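Local coordinates for protein hydrolase, HAD superfamily, subfamily III A (Legionella pneumophila, PDB 3N1U) that probably removes the phosphate from 3-deoxy-D-manno-octulosonate 8-phosphate, a step in making lipopolysaccharide, using a divalent metal ion, at residues C21-V26 and D111-I116; D51-K56 and A158-C163; G62-I67 and I85-K90; D25-L30 and T69-A74; K56-A61 and L165-Q170. All coordinates share one frame; numbering follows the deposited sequence. Where two conformers were deposited one is given.

Contact 1 (C21-V26 and D111-I116); sequences CLICDV and DEFAYI. With CA (calcium ion), chain B.
Ile23 of strand 21-24 lies against two aromatic rings of strand 113-116. Its CB meets CD2 of the Tyr115 ring at 3.7 Å. From there the side chain forks. CG2, anti to the backbone N, stays on the Tyr115 side and touches CD2 and CE2. CG1 takes the other branch (chi1 -50°) and passes the carbonyl O of Ala114 and CD1 of Phe113. At the tip, Ile23 CD1 comes to 3.5 Å from Phe113 CD1. Cys21 meets the same ring from the neighbouring position on this face. Its CB lies 3.7 Å from Phe113 CE1, and its sulfur makes an oblique sulfur-aromatic contact with the ring. Helix 96-106 covers this face, with Tyr99 edge-to-face on Phe113.

The two strands run parallel in the centre of the Rossmann-like sheet of the HAD fold. Five backbone hydrogen bonds join them, from Cys21 N to Glu112 O at one end to Asp25 N to Ile116 O at the other. Ile23 takes part twice: its N donates to Ala114 O, and its O accepts from Ile116 N. On the face of Leu22 and Cys24, Leu22 CD1 touches Ala114 CB at 3.7 Å, and Cys24 SG touches Ile116 CG2 at 3.8 Å. Helix 158-169 packs there.

Asp25 follows the strand end. Its OD2 binds the calcium ion at 2.2 Å, and Asp118, the backbone O of Asp27 and three waters complete the site. Its OD1 forms a salt bridge with Lys95.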
# COMPACT_ATOMS: atom_id res chain seq x y z
N CYS A 21 18.71 0.89 25.25
CA CYS A 21 17.31 0.49 25.04
C CYS A 21 16.74 1.30 23.90
O CYS A 21 16.88 2.53 23.89
CB CYS A 21 16.49 0.75 26.33
SG CYS A 21 14.70 0.33 26.18
N LEU A 22 16.12 0.63 22.92
CA LEU A 22 15.29 1.34 21.92
C LEU A 22 13.78 1.27 22.30
O LEU A 22 13.25 0.17 22.57
CB LEU A 22 15.49 0.73 20.49
CG LEU A 22 14.48 1.30 19.46
CD1 LEU A 22 14.69 2.83 19.24
CD2 LEU A 22 14.64 0.54 18.12
N ILE A 23 13.10 2.42 22.31
CA ILE A 23 11.68 2.49 22.55
C ILE A 23 10.99 2.87 21.24
O ILE A 23 11.42 3.82 20.54
CB ILE A 23 11.28 3.61 23.59
CG1 ILE A 23 12.14 3.54 24.88
CG2 ILE A 23 9.82 3.49 23.93
CD1 ILE A 23 12.03 4.83 25.76
N CYS A 24 9.95 2.11 20.89
CA CYS A 24 9.19 2.40 19.68
C CYS A 24 7.79 2.73 20.04
O CYS A 24 7.20 2.10 20.91
CB CYS A 24 9.11 1.18 18.72
SG CYS A 24 10.71 0.54 18.19
N ASP A 25 7.23 3.66 19.28
CA ASP A 25 5.78 3.83 19.20
C ASP A 25 5.23 2.73 18.26
O ASP A 25 6.00 2.13 17.50
CB ASP A 25 5.47 5.19 18.62
CG ASP A 25 3.98 5.42 18.44
OD1 ASP A 25 3.17 5.08 19.34
OD2 ASP A 25 3.61 5.96 17.39
N VAL A 26 3.92 2.47 18.32
CA VAL A 26 3.31 1.48 17.41
C VAL A 26 2.75 2.09 16.13
O VAL A 26 3.37 2.03 15.07
CB VAL A 26 2.23 0.63 18.14
CG1 VAL A 26 1.59 -0.35 17.14
CG2 VAL A 26 2.93 -0.13 19.31
N ASP A 111 20.26 9.53 28.23
CA ASP A 111 21.02 9.44 27.01
C ASP A 111 21.33 7.99 26.58
O ASP A 111 21.96 7.78 25.56
CB ASP A 111 22.26 10.35 27.02
CG ASP A 111 23.37 9.87 27.97
OD1 ASP A 111 23.19 8.87 28.68
OD2 ASP A 111 24.44 10.53 28.01
N GLU A 112 20.84 7.00 27.33
CA GLU A 112 21.04 5.61 26.95
C GLU A 112 19.79 5.04 26.30
O GLU A 112 19.77 3.86 25.90
CB GLU A 112 21.43 4.77 28.18
CG GLU A 112 22.77 5.26 28.82
CD GLU A 112 23.17 4.43 30.02
OE1 GLU A 112 22.44 4.44 31.04
OE2 GLU A 112 24.21 3.78 29.95
N PHE A 113 18.76 5.88 26.18
CA PHE A 113 17.56 5.52 25.41
C PHE A 113 17.58 6.12 23.99
O PHE A 113 18.03 7.27 23.81
CB PHE A 113 16.30 6.08 26.11
CG PHE A 113 15.89 5.31 27.31
CD1 PHE A 113 15.18 4.12 27.19
CD2 PHE A 113 16.24 5.79 28.61
CE1 PHE A 113 14.83 3.38 28.32
CE2 PHE A 113 15.88 5.06 29.74
CZ PHE A 113 15.18 3.85 29.59
N ALA A 114 17.10 5.33 23.01
CA ALA A 114 16.62 5.88 21.74
C ALA A 114 15.10 5.79 21.73
O ALA A 114 14.52 4.89 22.39
CB ALA A 114 17.27 5.08 20.53
N TYR A 115 14.44 6.66 20.94
CA TYR A 115 13.00 6.67 20.82
C TYR A 115 12.66 7.06 19.38
O TYR A 115 13.24 8.04 18.83
CB TYR A 115 12.37 7.73 21.78
CG TYR A 115 10.85 7.64 21.76
CD1 TYR A 115 10.09 8.13 20.69
CD2 TYR A 115 10.17 7.02 22.79
CE1 TYR A 115 8.69 8.04 20.70
CE2 TYR A 115 8.80 6.92 22.80
CZ TYR A 115 8.07 7.43 21.75
OH TYR A 115 6.70 7.29 21.79
N ILE A 116 11.80 6.27 18.75
CA ILE A 116 11.37 6.50 17.38
C ILE A 116 9.82 6.72 17.35
O ILE A 116 9.03 5.90 17.86
CB ILE A 116 11.90 5.41 16.41
CG1 ILE A 116 11.53 5.76 14.94
CG2 ILE A 116 11.40 3.98 16.83
CD1 ILE A 116 12.22 4.83 13.90
CA CA B . 2.02 7.08 16.37
O HOH W 1 0.03 6.54 17.60
O HOH W 2 0.60 8.39 14.95
O HOH W 3 2.31 8.76 18.12

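Contact 2 (D51-K56 and A158-C163); sequences DGMGLK and AVRELC
Asp51 reaches across to the first turn of helix 158-169 with its carboxylate. OD1 accepts a hydrogen bond from Arg160 N at 2.9 Å. The N-H arrives on the anti side of the oxygen, 28° out of the carboxylate plane. The other oxygen works through a water: Asp51 OD2 accepts from water 4, which in turn accepts from Val159 N at 3.0 Å. One carboxylate thus serves two successive N-H groups, one directly and one through water. Its negative charge at this helix start would suit the helix dipole.

The closest packing is at Gly54, which has no side chain. Its backbone is in direct contact with the other helix: Arg160 CD lies 3.5 Å from Gly54 CA, and Cys163 SG lies 3.4 Å from Gly54 C. The segment axes approach to 7.7 Å, at an angle of 27°. Leu55 CD2 touches both Val159 CG1, at 3.7 Å, and Cys163 SG.

The Arg160 side chain bends at chi2 (52°) and then runs alongside Met53, a selenomethionine, pointing the same way. Its NH1 lies 3.4 Å from Met53 CG. The charged end is well held: NE pairs with Asp164, NH1 bonds to Gln50 O, and NH2 forms a salt bridge with Asp119 of the second subunit. Arg160 therefore links this helix pair to the tetramer interface.

Both helices lie on the Leu22 and Cys24 face of the central sheet. Leu55 and Cys163 rest on Leu22, Val159 on Cys24, and helix 173-181 packs against Met53.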
# COMPACT_ATOMS: atom_id res chain seq x y z
N ASP A 51 11.39 -5.02 10.28
CA ASP A 51 11.42 -4.31 11.56
C ASP A 51 11.39 -5.31 12.69
O ASP A 51 12.09 -5.12 13.68
CB ASP A 51 10.16 -3.43 11.69
CG ASP A 51 10.16 -2.24 10.79
OD1 ASP A 51 11.21 -1.72 10.37
OD2 ASP A 51 9.00 -1.78 10.50
N GLY A 52 10.57 -6.35 12.56
CA GLY A 52 10.57 -7.41 13.59
C GLY A 52 11.96 -8.07 13.74
O GLY A 52 12.45 -8.27 14.85
N MSE A 53 12.64 -8.30 12.63
CA MSE A 53 14.03 -8.82 12.66
C MSE A 53 14.98 -7.81 13.32
O MSE A 53 15.85 -8.22 14.10
CB MSE A 53 14.50 -9.17 11.22
CG MSE A 53 15.96 -9.48 11.10
SE MSE A 53 16.29 -11.23 11.94
CE MSE A 53 15.51 -12.23 10.51
N GLY A 54 14.85 -6.52 12.96
CA GLY A 54 15.60 -5.42 13.64
C GLY A 54 15.53 -5.49 15.16
O GLY A 54 16.56 -5.49 15.87
N LEU A 55 14.31 -5.60 15.66
CA LEU A 55 14.13 -5.67 17.12
C LEU A 55 14.72 -6.94 17.69
O LEU A 55 15.34 -6.90 18.74
CB LEU A 55 12.64 -5.52 17.46
CG LEU A 55 11.99 -4.20 16.96
CD1 LEU A 55 10.53 -4.11 17.42
CD2 LEU A 55 12.79 -2.96 17.50
N LYS A 56 14.58 -8.07 16.99
CA LYS A 56 15.19 -9.30 17.48
C LYS A 56 16.71 -9.26 17.46
O LYS A 56 17.37 -9.88 18.34
CB LYS A 56 14.70 -10.52 16.68
CG LYS A 56 13.23 -10.87 16.89
CD LYS A 56 12.86 -11.91 15.85
CE LYS A 56 11.53 -12.56 16.18
NZ LYS A 56 11.31 -13.64 15.16
N ALA A 158 11.59 1.36 8.55
CA ALA A 158 12.23 2.53 9.23
C ALA A 158 12.83 2.10 10.58
O ALA A 158 13.93 2.48 10.92
CB ALA A 158 11.23 3.65 9.46
N VAL A 159 12.09 1.28 11.36
CA VAL A 159 12.62 0.84 12.64
C VAL A 159 13.84 -0.06 12.42
O VAL A 159 14.81 0.07 13.14
CB VAL A 159 11.50 0.07 13.43
CG1 VAL A 159 12.08 -0.73 14.60
CG2 VAL A 159 10.44 1.09 13.93
N ARG A 160 13.83 -0.90 11.35
CA ARG A 160 15.01 -1.73 11.07
C ARG A 160 16.22 -0.81 10.78
O ARG A 160 17.36 -1.11 11.19
CB ARG A 160 14.76 -2.58 9.80
CG ARG A 160 15.99 -3.36 9.36
CD ARG A 160 16.59 -4.21 10.54
NE ARG A 160 17.60 -5.11 10.04
CZ ARG A 160 17.32 -6.25 9.39
NH1 ARG A 160 16.06 -6.64 9.22
NH2 ARG A 160 18.30 -7.01 8.90
N GLU A 161 15.97 0.29 10.07
CA GLU A 161 17.08 1.21 9.67
C GLU A 161 17.73 1.77 10.93
O GLU A 161 18.96 1.85 11.03
CB GLU A 161 16.46 2.34 8.86
CG GLU A 161 17.39 3.26 8.13
CD GLU A 161 16.58 4.31 7.28
OE1 GLU A 161 15.52 3.97 6.75
OE2 GLU A 161 17.02 5.47 7.23
N LEU A 162 16.91 2.12 11.92
CA LEU A 162 17.43 2.56 13.24
C LEU A 162 18.16 1.43 14.00
O LEU A 162 19.23 1.65 14.60
CB LEU A 162 16.27 3.17 14.08
CG LEU A 162 16.62 3.62 15.51
CD1 LEU A 162 17.89 4.53 15.40
CD2 LEU A 162 15.41 4.36 16.06
N CYS A 163 17.56 0.22 14.01
CA CYS A 163 18.22 -0.93 14.62
C CYS A 163 19.63 -1.13 14.05
O CYS A 163 20.56 -1.29 14.80
CB CYS A 163 17.39 -2.21 14.48
SG CYS A 163 15.85 -2.14 15.35
O HOH W 4 9.22 0.88 10.61

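Contact 3 (G62-I67 and I85-K90)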
# COMPACT_ATOMS: atom_id res chain seq x y z
N GLY A 62 21.96 -7.83 23.21
CA GLY A 62 21.89 -7.37 24.60
C GLY A 62 21.31 -5.98 24.72
O GLY A 62 21.42 -5.38 25.76
N ILE A 63 20.70 -5.47 23.65
CA ILE A 63 20.03 -4.20 23.70
C ILE A 63 18.54 -4.41 23.93
O ILE A 63 17.87 -5.13 23.16
CB ILE A 63 20.30 -3.33 22.44
CG1 ILE A 63 21.83 -3.04 22.40
CG2 ILE A 63 19.45 -2.01 22.47
CD1 ILE A 63 22.35 -2.43 21.05
N GLN A 64 18.03 -3.75 24.97
CA GLN A 64 16.62 -3.96 25.28
C GLN A 64 15.69 -3.17 24.33
O GLN A 64 16.07 -2.20 23.66
CB GLN A 64 16.32 -3.70 26.75
CG GLN A 64 14.87 -4.02 27.13
CD GLN A 64 14.49 -5.50 26.94
OE1 GLN A 64 14.31 -6.00 25.82
NE2 GLN A 64 14.34 -6.18 28.06
N VAL A 65 14.47 -3.69 24.23
CA VAL A 65 13.45 -3.08 23.39
C VAL A 65 12.20 -2.84 24.21
O VAL A 65 11.80 -3.69 25.00
CB VAL A 65 13.13 -3.99 22.17
CG1 VAL A 65 11.87 -3.40 21.40
CG2 VAL A 65 14.35 -4.08 21.26
N ALA A 66 11.57 -1.68 24.01
CA ALA A 66 10.30 -1.38 24.64
C ALA A 66 9.36 -0.64 23.70
O ALA A 66 9.79 0.04 22.75
CB ALA A 66 10.57 -0.50 25.89
N ILE A 67 8.06 -0.74 23.99
CA ILE A 67 7.05 -0.01 23.23
C ILE A 67 6.25 0.93 24.16
O ILE A 67 5.90 0.55 25.27
CB ILE A 67 6.10 -0.98 22.48
CG1 ILE A 67 6.53 -1.13 21.00
CG2 ILE A 67 4.63 -0.41 22.47
CD1 ILE A 67 7.91 -1.91 20.80
N ILE A 85 8.67 -9.19 23.20
CA ILE A 85 8.90 -7.89 23.84
C ILE A 85 8.07 -7.81 25.10
O ILE A 85 6.84 -7.79 25.00
CB ILE A 85 8.49 -6.73 22.90
CG1 ILE A 85 9.52 -6.64 21.77
CG2 ILE A 85 8.41 -5.40 23.70
CD1 ILE A 85 9.13 -5.91 20.53
N THR A 86 8.72 -7.72 26.26
CA THR A 86 7.98 -7.68 27.54
C THR A 86 7.76 -6.26 28.11
O THR A 86 6.80 -6.03 28.83
CB THR A 86 8.60 -8.56 28.61
OG1 THR A 86 9.88 -8.05 28.93
CG2 THR A 86 8.74 -10.01 28.09
N HIS A 87 8.65 -5.32 27.78
CA HIS A 87 8.50 -3.96 28.30
C HIS A 87 7.60 -3.17 27.39
O HIS A 87 8.07 -2.61 26.39
CB HIS A 87 9.87 -3.29 28.38
CG HIS A 87 10.79 -3.93 29.37
ND1 HIS A 87 10.69 -3.72 30.73
CD2 HIS A 87 11.80 -4.81 29.20
CE1 HIS A 87 11.62 -4.42 31.35
NE2 HIS A 87 12.31 -5.09 30.45
N TYR A 88 6.29 -3.13 27.68
CA TYR A 88 5.45 -2.26 26.85
C TYR A 88 4.23 -1.68 27.51
O TYR A 88 3.69 -2.26 28.46
CB TYR A 88 5.06 -2.91 25.51
CG TYR A 88 4.07 -4.04 25.64
CD1 TYR A 88 4.49 -5.33 25.97
CD2 TYR A 88 2.72 -3.83 25.39
CE1 TYR A 88 3.57 -6.39 26.05
CE2 TYR A 88 1.78 -4.88 25.48
CZ TYR A 88 2.21 -6.15 25.81
OH TYR A 88 1.29 -7.19 25.90
N TYR A 89 3.79 -0.54 26.97
CA TYR A 89 2.83 0.34 27.65
C TYR A 89 1.81 0.76 26.64
O TYR A 89 2.15 1.40 25.63
CB TYR A 89 3.51 1.59 28.23
CG TYR A 89 4.64 1.32 29.23
CD1 TYR A 89 5.89 0.90 28.80
CD2 TYR A 89 4.44 1.49 30.62
CE1 TYR A 89 6.94 0.63 29.73
CE2 TYR A 89 5.46 1.25 31.54
CZ TYR A 89 6.71 0.80 31.09
OH TYR A 89 7.73 0.54 31.97
N LYS A 90 0.55 0.46 26.95
CA LYS A 90 -0.57 0.68 26.04
C LYS A 90 -1.52 1.76 26.56
O LYS A 90 -1.55 2.01 27.77
CB LYS A 90 -1.38 -0.61 25.93
CG LYS A 90 -0.76 -1.67 25.00
CD LYS A 90 -1.85 -2.60 24.51
CE LYS A 90 -2.68 -3.08 25.69
NZ LYS A 90 -3.83 -3.92 25.24
O HOH W 5 11.09 -5.70 26.34
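Ile67 O faces the strand 87-89 and is approached by several groups. Tyr89 N donates to it at 2.9 Å. Tyr88 CA makes a C-H contact with the same oxygen at 3.3 Å. Tyr89 CD1 also comes close, with the oxygen at the ring edge and in its plane. The N of the same residue, Ile67, donates to His87 O at 3.0 Å.

Beyond this pair of bonds the strands part. Water 5 bridges there: it accepts from His87 N at 2.9 Å, and lies very close to Val65 O, so that second bond is less certain. Gln64 is bent at chi2 (63°), which brings its amide back toward its own strand and puts NE2 at the edge of the His87 ring. A second conformer of Gln64 was deposited, so this contact is doubtful.

The apolar part sits on the Ile67 face. Ile85 CD1 touches Val65 CG1 at 3.8 Å and also meets Ile67 CD1. Ile67 CB packs on Tyr88 CB. Met80 of helix 74-83 covers Ile67, Ile85 and Tyr88. Tyr88 OH hydrogen-bonds Asp77 of that helix, while Tyr89 OH bonds His101 on the opposite face.

Strand 64-68, helix 74-83 and strand 87-89 form a beta-alpha-beta unit. It places strand 87-89 at the edge of the chain's parallel sheet, as expected of a Rossmann-like HAD core.

Contact 4 (D25-L30 and T69-A74); sequences DVDGVL and TTAQNA. With CA (calcium ion), chain B.
Thr69 and Val26 pack together where two loops leave the ends of neighbouring strands, at the metal site of the HAD fold. Segment 25-30 carries Asp25 and Asp27, consistent with the DxD motif of the family. Val26 CG2 touches Thr69 CB at 3.6 Å. Ile67 and Phe47 also pack on Val26.

Thr69 OG1 is anti to the backbone N (chi1 179°). It accepts from Ala71 N at 2.9 Å, forming an ST turn that shapes the second loop.

Asp27 faces this turn, with OD2 3.1 Å from Ala71 CB. Its OD1 forms a salt bridge with Lys45. The metal bond comes from its backbone: Asp27 O binds the calcium ion at 2.4 Å, beside the Asp25 carboxylate. Asp27 is also predicted to bind substrate. Val26 O accepts from both Val29 N and Leu30 N, which curls the loop round Asp27 and Gly28. Val49 of the third subunit packs on Asp27.

A water joins the loops next to the metal: water 6 donates to Asp25 OD1 and accepts from Thr70 N, both at 2.9 Å.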
# COMPACT_ATOMS: atom_id res chain seq x y z
N ASP A 25 7.23 3.66 19.28
CA ASP A 25 5.78 3.83 19.20
C ASP A 25 5.23 2.73 18.26
O ASP A 25 6.00 2.13 17.50
CB ASP A 25 5.47 5.19 18.62
CG ASP A 25 3.98 5.42 18.44
OD1 ASP A 25 3.17 5.08 19.34
OD2 ASP A 25 3.61 5.96 17.39
N VAL A 26 3.92 2.47 18.32
CA VAL A 26 3.31 1.48 17.41
C VAL A 26 2.75 2.09 16.13
O VAL A 26 3.37 2.03 15.07
CB VAL A 26 2.23 0.63 18.14
CG1 VAL A 26 1.59 -0.35 17.14
CG2 VAL A 26 2.93 -0.13 19.31
N ASP A 27 1.57 2.73 16.21
CA ASP A 27 0.87 3.09 15.00
C ASP A 27 1.59 4.21 14.27
O ASP A 27 1.79 5.26 14.88
CB ASP A 27 -0.52 3.60 15.37
CG ASP A 27 -1.40 2.50 15.93
OD1 ASP A 27 -1.87 1.64 15.15
OD2 ASP A 27 -1.63 2.50 17.14
N GLY A 28 1.97 3.99 13.00
CA GLY A 28 2.71 5.03 12.23
C GLY A 28 4.23 4.83 12.27
O GLY A 28 5.00 5.48 11.49
N VAL A 29 4.68 3.94 13.16
CA VAL A 29 6.12 3.67 13.35
C VAL A 29 6.44 2.20 13.13
O VAL A 29 7.19 1.85 12.23
CB VAL A 29 6.63 4.20 14.74
CG1 VAL A 29 8.11 3.74 15.04
CG2 VAL A 29 6.51 5.74 14.83
N LEU A 30 5.84 1.32 13.93
CA LEU A 30 5.92 -0.10 13.63
C LEU A 30 4.85 -0.50 12.59
O LEU A 30 4.94 -1.55 11.97
CB LEU A 30 5.76 -0.90 14.93
CG LEU A 30 7.05 -0.85 15.82
CD1 LEU A 30 6.72 -1.42 17.19
CD2 LEU A 30 8.19 -1.70 15.19
N THR A 69 2.74 3.14 23.56
CA THR A 69 1.73 3.41 22.53
C THR A 69 0.44 3.97 23.14
O THR A 69 0.11 3.64 24.30
CB THR A 69 1.40 2.12 21.68
OG1 THR A 69 0.40 2.47 20.73
CG2 THR A 69 0.85 1.01 22.56
N THR A 70 -0.27 4.78 22.33
CA THR A 70 -1.65 5.18 22.64
C THR A 70 -2.66 4.07 22.31
O THR A 70 -3.73 3.98 22.95
CB THR A 70 -2.01 6.51 21.93
OG1 THR A 70 -1.02 7.49 22.30
CG2 THR A 70 -3.44 7.02 22.35
N ALA A 71 -2.31 3.21 21.34
CA ALA A 71 -3.17 2.07 20.97
C ALA A 71 -3.48 1.22 22.22
O ALA A 71 -2.64 1.09 23.11
CB ALA A 71 -2.50 1.19 19.84
N GLN A 72 -4.70 0.70 22.31
CA GLN A 72 -5.14 -0.13 23.45
C GLN A 72 -5.59 -1.52 22.99
O GLN A 72 -5.87 -2.37 23.80
CB GLN A 72 -6.35 0.52 24.15
CG GLN A 72 -6.00 1.70 25.06
CD GLN A 72 -7.19 2.27 25.80
OE1 GLN A 72 -8.31 2.34 25.27
NE2 GLN A 72 -6.96 2.70 27.06
N ASN A 73 -5.69 -1.74 21.69
CA ASN A 73 -6.36 -2.97 21.26
C ASN A 73 -5.43 -4.21 21.35
O ASN A 73 -4.22 -4.08 21.49
CB ASN A 73 -6.92 -2.76 19.85
CG ASN A 73 -5.83 -2.38 18.86
OD1 ASN A 73 -5.11 -3.24 18.41
ND2 ASN A 73 -5.67 -1.09 18.60
N ALA A 74 -6.03 -5.40 21.28
CA ALA A 74 -5.31 -6.65 21.44
C ALA A 74 -4.35 -6.99 20.26
O ALA A 74 -3.43 -7.77 20.46
CB ALA A 74 -6.29 -7.80 21.68
CA CA B . 2.02 7.08 16.37
O HOH W 6 0.80 6.47 20.17
O HOH W 1 0.03 6.54 17.60
O HOH W 2 0.60 8.39 14.95
O HOH W 3 2.31 8.76 18.12

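Contact 5 (K56-A61 and L165-Q170)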
# COMPACT_ATOMS: atom_id res chain seq x y z
N LYS A 56 14.58 -8.07 16.99
CA LYS A 56 15.19 -9.30 17.48
C LYS A 56 16.71 -9.26 17.46
O LYS A 56 17.37 -9.88 18.34
CB LYS A 56 14.70 -10.52 16.68
CG LYS A 56 13.23 -10.87 16.89
CD LYS A 56 12.86 -11.91 15.85
CE LYS A 56 11.53 -12.56 16.18
NZ LYS A 56 11.31 -13.64 15.16
N LEU A 57 17.26 -8.56 16.48
CA LEU A 57 18.72 -8.40 16.44
C LEU A 57 19.20 -7.54 17.60
O LEU A 57 20.26 -7.81 18.19
CB LEU A 57 19.18 -7.80 15.12
CG LEU A 57 19.06 -8.72 13.87
CD1 LEU A 57 19.25 -7.98 12.52
CD2 LEU A 57 20.03 -9.86 13.96
N LEU A 58 18.49 -6.45 17.89
CA LEU A 58 18.91 -5.66 19.07
C LEU A 58 18.93 -6.54 20.30
O LEU A 58 19.89 -6.56 21.09
CB LEU A 58 17.97 -4.47 19.31
CG LEU A 58 18.07 -3.30 18.33
CD1 LEU A 58 17.09 -2.18 18.76
CD2 LEU A 58 19.50 -2.78 18.29
N MSE A 59 17.85 -7.26 20.51
CA MSE A 59 17.77 -8.08 21.72
C MSE A 59 18.81 -9.20 21.78
O MSE A 59 19.31 -9.51 22.88
CB MSE A 59 16.33 -8.62 21.86
CG MSE A 59 15.30 -7.46 22.15
SE MSE A 59 13.52 -8.21 22.56
CE MSE A 59 12.99 -8.37 20.74
N ALA A 60 19.13 -9.81 20.62
CA ALA A 60 20.20 -10.82 20.55
C ALA A 60 21.55 -10.22 20.92
O ALA A 60 22.41 -10.93 21.42
CB ALA A 60 20.28 -11.46 19.12
N ALA A 61 21.73 -8.91 20.67
CA ALA A 61 22.97 -8.18 20.99
C ALA A 61 22.99 -7.56 22.41
O ALA A 61 23.92 -6.82 22.73
CB ALA A 61 23.17 -7.06 20.00
N LEU A 165 21.56 1.08 12.36
CA LEU A 165 22.43 2.21 12.79
C LEU A 165 23.05 1.96 14.17
O LEU A 165 24.26 2.12 14.37
CB LEU A 165 21.61 3.52 12.83
CG LEU A 165 22.42 4.73 13.37
CD1 LEU A 165 23.34 5.22 12.20
CD2 LEU A 165 21.48 5.82 13.82
N ILE A 166 22.22 1.54 15.12
CA ILE A 166 22.67 1.34 16.50
C ILE A 166 23.69 0.16 16.54
O ILE A 166 24.82 0.27 17.10
CB ILE A 166 21.46 1.10 17.43
CG1 ILE A 166 20.61 2.40 17.60
CG2 ILE A 166 21.90 0.54 18.83
CD1 ILE A 166 19.21 2.10 18.19
N LEU A 167 23.32 -0.95 15.89
CA LEU A 167 24.21 -2.10 15.90
C LEU A 167 25.54 -1.79 15.24
O LEU A 167 26.61 -2.14 15.74
CB LEU A 167 23.55 -3.30 15.23
CG LEU A 167 22.35 -3.90 16.01
CD1 LEU A 167 21.64 -4.87 15.07
CD2 LEU A 167 22.88 -4.64 17.23
N ASN A 168 25.47 -1.09 14.12
CA ASN A 168 26.71 -0.71 13.42
C ASN A 168 27.60 0.23 14.21
O ASN A 168 28.84 0.05 14.25
CB ASN A 168 26.38 -0.18 12.02
CG ASN A 168 26.13 -1.35 11.03
OD1 ASN A 168 26.88 -2.34 11.04
ND2 ASN A 168 25.10 -1.24 10.21
N ALA A 169 26.99 1.22 14.86
CA ALA A 169 27.73 2.16 15.73
C ALA A 169 28.48 1.48 16.87
O ALA A 169 29.55 1.93 17.27
CB ALA A 169 26.79 3.24 16.26
N GLN A 170 27.89 0.41 17.40
CA GLN A 170 28.42 -0.29 18.52
C GLN A 170 29.24 -1.53 18.15
O GLN A 170 29.68 -2.25 19.02
CB GLN A 170 27.24 -0.68 19.42
CG GLN A 170 26.52 0.55 20.05
CD GLN A 170 25.43 0.12 21.03
OE1 GLN A 170 25.49 -0.98 21.59
NE2 GLN A 170 24.46 0.99 21.26
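Helices 49-60 and 158-169 lie on one face of the Rossmann-like sheet, and their C-terminal ends meet here through Leu167 and Leu58. The short segments diverge by 31° and their axes come no nearer than 10.6 Å. The contact is apolar, made largely by long side chains reaching between the well-separated axes.

Leu167 carries most of it. Its side chain points at helix 49-60 and shares its contacts among CG and both methyl groups. CD1 touches Leu57 CB at 3.8 Å, and CD2 touches Ala61 CB at 3.7 Å. CG meets Leu58 CD2 at 3.8 Å. Leu167 thus touches Leu57, Leu58 and Ala61 together.

Leu58 comes in at a slant to Leu167. Its CG is anti to the carbonyl carbon (chi1 -73°), and this carries CD2 over to the facing helix.

Ile63, in the loop after helix 49-60, packs on Leu58, Ile166 and Gln170. Helix 173-181 covers Leu57 with Ala176 and Tyr180, and Leu120 of the second subunit also reaches Leu57. On its other side, helix 158-169 is backed by helix 3-17 through Leu165 and Ala169.

Toward the sheet, Leu58 CD2 also meets Ile166, whose CG2 lies 4.1 Å away.

From the N terminus, strand 21-24 comes first. Contact 1 closes a long loop from it to strand 113-117, and contact 4 starts from the same stretch but closes sooner, at residues 69-74. Both reach the calcium ion. Helix 49-60 follows and enters contacts 2 and 5, which return to it from helix 158-169. These two cross contact 1 and contact 4 along the chain, so sheet and helices interlock. Contact 3 is the short closure, 62-67 to 85-90. It falls within the loops of contacts 1, 2 and 5 and crosses contact 4. Leu22 touches Leu162 and Leu58, tying the sheet to both helix contacts.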